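Local coordinates for N-(5'-phosphoribosyl)anthranilate isomerase (Thermococcus kodakarensis, PDB 5LHF), which catalyses the isomerisation of N-(5-phospho-beta-D-ribosyl)anthranilate to 1-(2-carboxyphenylamino)-1-deoxy-D-ribulose 5-phosphate, the third step of tryptophan biosynthesis from chorismate, at residues M14-L19 against N191-R196; K62-W67 against N91-E96. All blocks are in the same frame, centred on the assembly; numbering follows the deposited sequence.

Overall arrangement
Both contacts lie in the outer layer of one eight-stranded TIM barrel, with centres about 30 Å apart and nearest atoms about 16 Å apart; they share no helix or strand. Interaction 1 bridges the two ends of the barrel chain: its segments, 172 residues apart, join the first helix, 14-20, to the hairpin and helix that follow the last barrel strand. Interaction 2 is local, between the consecutive helices 64-74 and 87-97. Each is partly buried, with an inner and an outer half. In interaction 1 the buried half is polar, a glutamate gripping a backbone N-H; in interaction 2 the inner half is apolar, around Leu93 and Trp67, and farther out the Arg92 guanidinium lies on Phe64, held by Glu96.

Interaction 1 of 2, residues M14-L19 against N191-R196; sequences MDELRL and NGVKDR
Glu16, on the first helix of the TIM barrel, reaches the backbone of Lys194 in the short hairpin that follows the last barrel strand, so the contact joins the two ends of the (beta/alpha)8 fold. Lys194 N donates to Glu16 OE2 at 2.8 Å with an N-H...O angle of 168°, nearly straight. The oxygen is met on its anti side, with the donor 28° out of the carboxylate plane. CG of Glu16 lies beside its own backbone N (chi1 -73°), which, with the chain extended beyond, carries the carboxylate across to the hairpin. The two side chains cross at about a right angle, and Lys194 CG packs 3.6 Å from the carboxylate carbon, Glu16 CD. Leu19 belongs to this tight part too, its CD1 3.9 Å from Arg196 CB.

Several partners hold the buried carboxylate. Arg37 forms a salt bridge to OE2, while OE1 accepts from the backbone N of Lys12; this grip at both oxygens should limit rotation of the group. Arg37 also binds Gly192 O, tying the glutamate to the hairpin a second time. Lys194 is bent at chi2, and beyond the bend its chain ends with NZ in a salt bridge to Glu189 and a hydrogen bond to Cys9 O. NZ stays 5.4 Å from Glu16 OE2, so any attraction between the two charges acts without contact.

The solvent side is looser. Exposed Val193 gives little surface, its CG1 standing 3.9 Å from Glu16 OE2, and the Arg196 guanidinium leads away to Glu200. Asp195, the N-cap of helix 196-207, accepts from Leu198 N through OD2 and makes a salt bridge to Arg190 through OD1. Just inward of this cap, Leu19 CD2 sits 3.3 Å from Lys194 O.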
# COMPACT_ATOMS: atom_id res chain seq x y z
N MET A 14 18.75 0.62 5.41
CA MET A 14 19.21 -0.64 4.83
C MET A 14 18.90 -1.81 5.75
O MET A 14 18.52 -2.89 5.28
CB MET A 14 20.72 -0.54 4.56
CG MET A 14 21.58 -0.39 5.81
SD MET A 14 23.29 0.08 5.47
CE MET A 14 23.96 -1.49 4.89
N ASP A 15 19.00 -1.59 7.06
CA ASP A 15 18.71 -2.67 8.00
C ASP A 15 17.25 -3.09 7.93
O ASP A 15 16.93 -4.28 7.92
CB ASP A 15 19.08 -2.26 9.42
CG ASP A 15 20.57 -2.16 9.63
OD1 ASP A 15 20.98 -1.32 10.46
OD2 ASP A 15 21.32 -2.92 8.97
N GLU A 16 16.34 -2.11 7.89
CA GLU A 16 14.91 -2.44 7.77
C GLU A 16 14.61 -3.10 6.44
O GLU A 16 13.82 -4.06 6.37
CB GLU A 16 14.08 -1.17 7.93
CG GLU A 16 14.03 -0.64 9.33
CD GLU A 16 13.01 0.45 9.49
OE1 GLU A 16 12.88 1.29 8.56
OE2 GLU A 16 12.33 0.46 10.53
N LEU A 17 15.21 -2.61 5.35
CA LEU A 17 15.02 -3.22 4.04
C LEU A 17 15.42 -4.69 4.04
O LEU A 17 14.63 -5.55 3.66
CB LEU A 17 15.80 -2.46 2.98
CG LEU A 17 15.76 -3.07 1.58
CD1 LEU A 17 14.35 -3.04 0.99
CD2 LEU A 17 16.69 -2.31 0.69
N ARG A 18 16.66 -4.99 4.45
CA ARG A 18 17.13 -6.37 4.42
C ARG A 18 16.26 -7.29 5.28
O ARG A 18 16.08 -8.47 4.95
CB ARG A 18 18.58 -6.44 4.87
CG ARG A 18 19.54 -5.73 3.93
CD ARG A 18 19.42 -6.27 2.51
NE ARG A 18 20.49 -5.78 1.64
CZ ARG A 18 20.35 -5.57 0.34
NH1 ARG A 18 19.18 -5.78 -0.25
NH2 ARG A 18 21.38 -5.12 -0.38
N LEU A 19 15.74 -6.78 6.41
CA LEU A 19 14.86 -7.58 7.24
C LEU A 19 13.56 -7.90 6.51
O LEU A 19 13.17 -9.07 6.40
CB LEU A 19 14.56 -6.84 8.55
CG LEU A 19 13.48 -7.48 9.42
CD1 LEU A 19 13.92 -8.93 9.74
CD2 LEU A 19 13.23 -6.65 10.70
N ASN A 191 9.00 0.25 18.61
CA ASN A 191 9.57 1.58 18.80
C ASN A 191 9.97 2.19 17.46
O ASN A 191 11.06 2.74 17.31
CB ASN A 191 10.76 1.55 19.76
CG ASN A 191 11.18 2.94 20.23
OD1 ASN A 191 10.34 3.83 20.34
ND2 ASN A 191 12.47 3.13 20.49
N GLY A 192 9.09 2.04 16.46
CA GLY A 192 9.30 2.62 15.14
C GLY A 192 10.29 1.91 14.24
O GLY A 192 10.63 2.44 13.17
N VAL A 193 10.77 0.73 14.62
CA VAL A 193 11.73 0.00 13.80
C VAL A 193 11.07 -1.28 13.33
O VAL A 193 10.45 -1.98 14.14
CB VAL A 193 13.02 -0.29 14.58
CG1 VAL A 193 14.00 -1.07 13.71
CG2 VAL A 193 13.63 1.02 15.10
N LYS A 194 11.17 -1.58 12.04
CA LYS A 194 10.70 -2.89 11.57
C LYS A 194 11.30 -3.99 12.44
O LYS A 194 12.52 -4.03 12.66
CB LYS A 194 11.06 -3.12 10.10
CG LYS A 194 10.46 -2.12 9.13
CD LYS A 194 8.98 -1.89 9.33
CE LYS A 194 8.51 -0.78 8.38
NZ LYS A 194 7.22 -0.15 8.75
N ASP A 195 10.45 -4.87 12.96
CA ASP A 195 10.82 -5.80 14.03
C ASP A 195 10.58 -7.25 13.60
O ASP A 195 9.47 -7.61 13.20
CB ASP A 195 10.02 -5.49 15.29
CG ASP A 195 10.34 -6.44 16.44
OD1 ASP A 195 11.35 -6.21 17.14
OD2 ASP A 195 9.58 -7.41 16.65
N ARG A 196 11.62 -8.09 13.73
CA ARG A 196 11.56 -9.45 13.18
C ARG A 196 10.48 -10.28 13.87
O ARG A 196 9.77 -11.05 13.22
CB ARG A 196 12.91 -10.15 13.30
CG ARG A 196 12.97 -11.52 12.60
CD ARG A 196 12.66 -12.69 13.54
NE ARG A 196 13.56 -12.72 14.69
CZ ARG A 196 13.44 -13.57 15.71
NH1 ARG A 196 12.47 -14.47 15.72
NH2 ARG A 196 14.31 -13.51 16.71

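Interaction 2 of 2, residues K62-W67 against N91-E96; sequences KTFPEW and NRLKDE
The guanidinium of Arg92 lies flat over one face of the Phe64 ring, the two planes only 21° apart. Arg92 CZ stands 3.7 Å from the ring centroid and close to the ring normal, which satisfies the geometry of a cation-pi stack. The overlap is offset toward the rim: Arg92 NH2 comes to 3.3 Å from Phe64 CE1. Phe64 CG is anti to the backbone N (chi1 177°), which sends the ring out from its helix toward the neighbouring one. Arg92 CB also touches the ring, 3.4 Å from Phe64 CE2.

Within helix 87-97, Glu96 holds the guanidinium side-on. Arg92 NE donates to Glu96 OE1 at 3.0 Å, with the oxygen in the guanidinium plane, and NH2 donates to OE2. This salt bridge joins residues one helical turn apart and helps hold the guanidinium flat over the ring; the carboxylate itself is turned 58° from the ring plane, with Glu96 OE2 3.4 Å from Phe64 CZ. An alanine in place of Arg92 would probably cost Phe64 the cation over its face and leave the Glu96 carboxylate without its mate, though the CB contact with the ring would remain.

Leu93 extends past Phe64 in the opposite direction, its CD2 3.7 Å from Phe64 CE2. Its other methyl, CD1, meets Trp67 CB at 3.7 Å, those side chains crossing at about a right angle. Leu93 and Trp67 both continue inward onto Ile79 of strand 78-81, and Trp67 NE1 bonds to Met61 O. The contact thus packs consecutive helices of the barrel's outer layer over the strand that links them. Chemically, the apolar inner half would favour close packing of the helices, while toward the surface the phenyl face and Glu96 together probably stabilise the positive charge of Arg92.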
# COMPACT_ATOMS: atom_id res chain seq x y z
N LYS A 62 0.80 15.11 -5.64
CA LYS A 62 -0.45 15.32 -6.34
C LYS A 62 -0.30 15.54 -7.84
O LYS A 62 -1.24 15.25 -8.59
CB LYS A 62 -1.19 16.52 -5.74
CG LYS A 62 -1.39 16.45 -4.23
CD LYS A 62 -2.15 17.66 -3.69
CE LYS A 62 -3.57 17.71 -4.25
NZ LYS A 62 -4.38 16.52 -3.88
N THR A 63 0.86 16.02 -8.31
CA THR A 63 1.00 16.49 -9.67
C THR A 63 2.05 15.70 -10.44
O THR A 63 2.99 15.13 -9.86
CB THR A 63 1.37 17.99 -9.72
OG1 THR A 63 2.75 18.18 -9.38
CG2 THR A 63 0.51 18.78 -8.75
N PHE A 64 1.89 15.66 -11.76
CA PHE A 64 2.84 14.95 -12.61
C PHE A 64 4.28 15.45 -12.43
O PHE A 64 5.19 14.61 -12.30
CB PHE A 64 2.40 15.05 -14.07
CG PHE A 64 3.36 14.41 -15.03
CD1 PHE A 64 4.40 15.14 -15.60
CD2 PHE A 64 3.22 13.07 -15.37
CE1 PHE A 64 5.28 14.56 -16.48
CE2 PHE A 64 4.10 12.48 -16.24
CZ PHE A 64 5.14 13.22 -16.80
N PRO A 65 4.56 16.75 -12.42
CA PRO A 65 5.98 17.16 -12.34
C PRO A 65 6.66 16.72 -11.06
O PRO A 65 7.85 16.40 -11.07
CB PRO A 65 5.91 18.69 -12.46
CG PRO A 65 4.62 18.95 -13.14
CD PRO A 65 3.68 17.90 -12.66
N GLU A 66 5.94 16.75 -9.95
CA GLU A 66 6.46 16.22 -8.70
C GLU A 66 6.83 14.75 -8.83
O GLU A 66 7.94 14.33 -8.48
CB GLU A 66 5.42 16.41 -7.60
CG GLU A 66 5.18 17.86 -7.24
CD GLU A 66 4.10 18.00 -6.21
OE1 GLU A 66 2.90 17.95 -6.58
OE2 GLU A 66 4.45 18.14 -5.02
N TRP A 67 5.91 13.94 -9.34
CA TRP A 67 6.21 12.52 -9.51
C TRP A 67 7.35 12.30 -10.49
O TRP A 67 8.23 11.46 -10.24
CB TRP A 67 4.96 11.77 -9.98
CG TRP A 67 4.14 11.32 -8.84
CD1 TRP A 67 2.97 11.88 -8.39
CD2 TRP A 67 4.41 10.20 -7.97
NE1 TRP A 67 2.49 11.17 -7.31
CE2 TRP A 67 3.37 10.15 -7.02
CE3 TRP A 67 5.43 9.25 -7.90
CZ2 TRP A 67 3.31 9.17 -6.02
CZ3 TRP A 67 5.39 8.30 -6.90
CH2 TRP A 67 4.33 8.26 -5.98
N ASN A 91 -1.23 7.67 -16.23
CA ASN A 91 -0.80 7.02 -17.46
C ASN A 91 0.45 7.66 -18.04
O ASN A 91 1.30 6.96 -18.61
CB ASN A 91 -1.93 7.04 -18.48
CG ASN A 91 -2.93 5.92 -18.26
OD1 ASN A 91 -2.82 5.13 -17.32
ND2 ASN A 91 -3.92 5.85 -19.14
N ARG A 92 0.58 8.99 -17.93
CA ARG A 92 1.78 9.64 -18.43
C ARG A 92 3.03 9.09 -17.75
O ARG A 92 4.07 8.92 -18.39
CB ARG A 92 1.69 11.17 -18.24
CG ARG A 92 0.73 11.89 -19.20
CD ARG A 92 0.99 13.41 -19.23
NE ARG A 92 2.38 13.70 -19.56
CZ ARG A 92 3.01 14.84 -19.26
NH1 ARG A 92 2.39 15.83 -18.62
NH2 ARG A 92 4.28 14.98 -19.60
N LEU A 93 2.94 8.80 -16.45
CA LEU A 93 4.09 8.26 -15.74
C LEU A 93 4.47 6.87 -16.26
O LEU A 93 5.66 6.58 -16.42
CB LEU A 93 3.81 8.21 -14.24
CG LEU A 93 3.75 9.58 -13.58
CD1 LEU A 93 3.16 9.45 -12.19
CD2 LEU A 93 5.17 10.17 -13.49
N LYS A 94 3.49 6.01 -16.49
CA LYS A 94 3.79 4.66 -16.98
C LYS A 94 4.44 4.69 -18.35
O LYS A 94 5.37 3.92 -18.63
CB LYS A 94 2.52 3.81 -17.01
CG LYS A 94 1.88 3.60 -15.65
CD LYS A 94 0.36 3.53 -15.77
CE LYS A 94 -0.07 2.47 -16.76
NZ LYS A 94 -1.53 2.57 -17.03
N ASP A 95 3.97 5.57 -19.24
CA ASP A 95 4.52 5.60 -20.60
C ASP A 95 5.87 6.31 -20.66
O ASP A 95 6.78 5.84 -21.35
CB ASP A 95 3.53 6.25 -21.55
CG ASP A 95 2.25 5.45 -21.68
OD1 ASP A 95 2.34 4.21 -21.76
OD2 ASP A 95 1.17 6.07 -21.69
N GLU A 96 6.01 7.43 -19.95
CA GLU A 96 7.21 8.24 -20.06
C GLU A 96 8.32 7.80 -19.13
O GLU A 96 9.49 8.11 -19.40
CB GLU A 96 6.85 9.71 -19.83
CG GLU A 96 5.94 10.25 -20.93
CD GLU A 96 5.37 11.61 -20.62
OE1 GLU A 96 4.21 11.86 -21.00
OE2 GLU A 96 6.08 12.42 -19.99